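PDB 4HRO: small archaeal modifier protein 1 from Haloferax volcanii DS2, which tags target proteins by forming an isopeptide bond between its C-terminal glycine and their lysines, and also carries sulfur for molybdenum cofactor biosynthesis. Local coordinates for residues Met4-Phe9 with Leu81-Pro86. Sequence-based numbering, arbitrary orientation. Where two conformers were deposited one is given.
Sequences MEWKLF and LALFPP
Leu81 lies against one face of the Trp6 indole: its CB sits 3.6 Å from the centroid of the six-membered ring, a CH-pi contact, while CD1 reaches Trp6 CE2, also at 3.6 Å. A chi1 of -77° sets Trp6 CG beside its own backbone N, and from there the indole extends toward strand 80-84, where ring atom CZ3 reaches Leu83 CB at 3.9 Å. A leucine in place of Trp6 would probably leave Leu81 without a flat surface to lie on and open a gap beside Leu83. Leu8 and Leu83 run side by side on the same face of the sheet as Trp6 and Leu81. Toward the C-terminal ends, Phe9 and Phe84 form an offset stack, centroids 4.1 Å apart and planes at 11°, with Phe84 CE1 over the centre of the Phe9 ring. Leu83 O meets that ring's edge, in plane, 3.5 Å from Phe9 CD2. Three parallel-sheet hydrogen bonds join the backbones: Leu81 N to Glu5 O (2.9 Å), Lys7 N to Leu81 O (2.8 Å) and Leu83 N to Lys7 O (2.9 Å). This is the central parallel pair of the beta-grasp fold, flanked by strands 20-25 and 61-64, with helix 31-41 packed on Trp6, Leu8 and Leu81.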
loop_
_atom_site.group_PDB
_atom_site.type_symbol
_atom_site.label_atom_id
_atom_site.label_comp_id
_atom_site.label_asym_id
_atom_site.label_seq_id
_atom_site.Cartn_x
_atom_site.Cartn_y
_atom_site.Cartn_z
ATOM N N MET A 4 4.861 6.101 -8.140
ATOM C CA MET A 4 4.384 4.736 -8.329
ATOM C C MET A 4 2.895 4.720 -8.036
ATOM O O MET A 4 2.315 5.757 -7.709
ATOM C CB MET A 4 5.193 3.761 -7.454
ATOM C CG MET A 4 5.142 4.066 -5.963
ATOM S SD MET A 4 6.463 3.293 -4.989
ATOM C CE MET A 4 7.879 4.193 -5.622
ATOM N N GLU A 5 2.271 3.555 -8.119
ATOM C CA GLU A 5 0.825 3.497 -8.016
ATOM C C GLU A 5 0.380 2.243 -7.297
ATOM O O GLU A 5 0.904 1.155 -7.576
ATOM C CB GLU A 5 0.211 3.571 -9.409
ATOM C CG GLU A 5 -1.275 3.835 -9.439
ATOM C CD GLU A 5 -1.762 4.160 -10.831
ATOM O OE1 GLU A 5 -1.160 3.679 -11.813
ATOM O OE2 GLU A 5 -2.754 4.892 -10.950
ATOM N N TRP A 6 -0.580 2.418 -6.384
ATOM C CA TRP A 6 -1.243 1.333 -5.687
ATOM C C TRP A 6 -2.533 0.968 -6.408
ATOM O O TRP A 6 -3.305 1.854 -6.820
ATOM C CB TRP A 6 -1.614 1.764 -4.267
ATOM C CG TRP A 6 -0.473 1.776 -3.314
ATOM C CD1 TRP A 6 0.305 2.839 -2.972
ATOM C CD2 TRP A 6 0.020 0.660 -2.577
ATOM N NE1 TRP A 6 1.262 2.453 -2.054
ATOM C CE2 TRP A 6 1.105 1.115 -1.799
ATOM C CE3 TRP A 6 -0.336 -0.694 -2.509
ATOM C CZ2 TRP A 6 1.830 0.267 -0.963
ATOM C CZ3 TRP A 6 0.384 -1.530 -1.679
ATOM C CH2 TRP A 6 1.450 -1.050 -0.922
ATOM N N LYS A 7 -2.794 -0.332 -6.499
ATOM C CA LYS A 7 -4.116 -0.851 -6.795
ATOM C C LYS A 7 -4.730 -1.417 -5.540
ATOM O O LYS A 7 -4.054 -2.086 -4.747
ATOM C CB LYS A 7 -4.051 -1.918 -7.879
ATOM C CG LYS A 7 -4.118 -1.299 -9.257
ATOM C CD LYS A 7 -4.181 -2.339 -10.333
ATOM C CE LYS A 7 -4.738 -1.759 -11.610
ATOM N NZ LYS A 7 -4.663 -2.747 -12.693
ATOM N N LEU A 8 -6.014 -1.104 -5.365
ATOM C CA LEU A 8 -6.797 -1.513 -4.206
ATOM C C LEU A 8 -7.999 -2.327 -4.669
ATOM O O LEU A 8 -8.503 -2.135 -5.773
ATOM C CB LEU A 8 -7.325 -0.279 -3.474
ATOM C CG LEU A 8 -6.290 0.746 -3.015
ATOM C CD1 LEU A 8 -7.014 1.938 -2.367
ATOM C CD2 LEU A 8 -5.241 0.156 -2.127
ATOM N N PHE A 9 -8.485 -3.198 -3.787
ATOM C CA PHE A 9 -9.522 -4.167 -4.110
ATOM C C PHE A 9 -10.566 -4.220 -3.020
ATOM O O PHE A 9 -10.284 -3.959 -1.841
ATOM C CB PHE A 9 -8.890 -5.543 -4.367
ATOM C CG PHE A 9 -7.928 -5.510 -5.501
ATOM C CD1 PHE A 9 -8.370 -5.736 -6.791
ATOM C CD2 PHE A 9 -6.621 -5.146 -5.301
ATOM C CE1 PHE A 9 -7.505 -5.631 -7.860
ATOM C CE2 PHE A 9 -5.747 -5.037 -6.370
ATOM C CZ PHE A 9 -6.189 -5.261 -7.642
ATOM N N LEU A 81 2.188 -1.431 -7.236
ATOM C CA LEU A 81 1.974 -2.014 -5.916
ATOM C C LEU A 81 0.515 -2.399 -5.808
ATOM O O LEU A 81 -0.352 -1.709 -6.341
ATOM C CB LEU A 81 2.354 -0.995 -4.827
ATOM C CG LEU A 81 3.766 -0.399 -4.960
ATOM C CD1 LEU A 81 4.007 0.620 -3.839
ATOM C CD2 LEU A 81 4.847 -1.456 -4.995
ATOM N N ALA A 82 0.220 -3.483 -5.110
ATOM C CA ALA A 82 -1.162 -3.948 -4.952
ATOM C C ALA A 82 -1.423 -4.320 -3.509
ATOM O O ALA A 82 -0.561 -4.909 -2.835
ATOM C CB ALA A 82 -1.470 -5.126 -5.870
ATOM N N LEU A 83 -2.621 -4.001 -3.042
ATOM C CA LEU A 83 -3.031 -4.256 -1.684
ATOM C C LEU A 83 -4.350 -5.012 -1.706
ATOM O O LEU A 83 -5.397 -4.453 -2.099
ATOM C CB LEU A 83 -3.191 -2.932 -0.943
ATOM C CG LEU A 83 -3.351 -2.998 0.570
ATOM C CD1 LEU A 83 -2.116 -3.563 1.222
ATOM C CD2 LEU A 83 -3.644 -1.627 1.150
ATOM N N PHE A 84 -4.304 -6.278 -1.289
ATOM C CA PHE A 84 -5.494 -7.113 -1.225
ATOM C C PHE A 84 -5.851 -7.378 0.220
ATOM O O PHE A 84 -4.994 -7.730 1.023
ATOM C CB PHE A 84 -5.262 -8.473 -1.907
ATOM C CG PHE A 84 -5.121 -8.412 -3.399
ATOM C CD1 PHE A 84 -6.232 -8.506 -4.203
ATOM C CD2 PHE A 84 -3.881 -8.323 -3.997
ATOM C CE1 PHE A 84 -6.120 -8.482 -5.575
ATOM C CE2 PHE A 84 -3.765 -8.293 -5.369
ATOM C CZ PHE A 84 -4.887 -8.378 -6.153
ATOM N N PRO A 85 -7.139 -7.268 0.551
ATOM C CA PRO A 85 -7.563 -7.731 1.864
ATOM C C PRO A 85 -7.424 -9.260 1.986
ATOM O O PRO A 85 -7.207 -9.960 1.004
ATOM C CB PRO A 85 -9.012 -7.258 1.950
ATOM C CG PRO A 85 -9.474 -7.248 0.535
ATOM C CD PRO A 85 -8.274 -6.910 -0.317
ATOM N N PRO A 86 -7.551 -9.788 3.203
ATOM C CA PRO A 86 -7.428 -11.229 3.422
ATOM C C PRO A 86 -8.352 -12.051 2.530
ATOM O O PRO A 86 -9.496 -11.652 2.300
ATOM C CB PRO A 86 -7.847 -11.388 4.885
ATOM C CG PRO A 86 -7.453 -10.107 5.508
ATOM C CD PRO A 86 -7.746 -9.053 4.466
#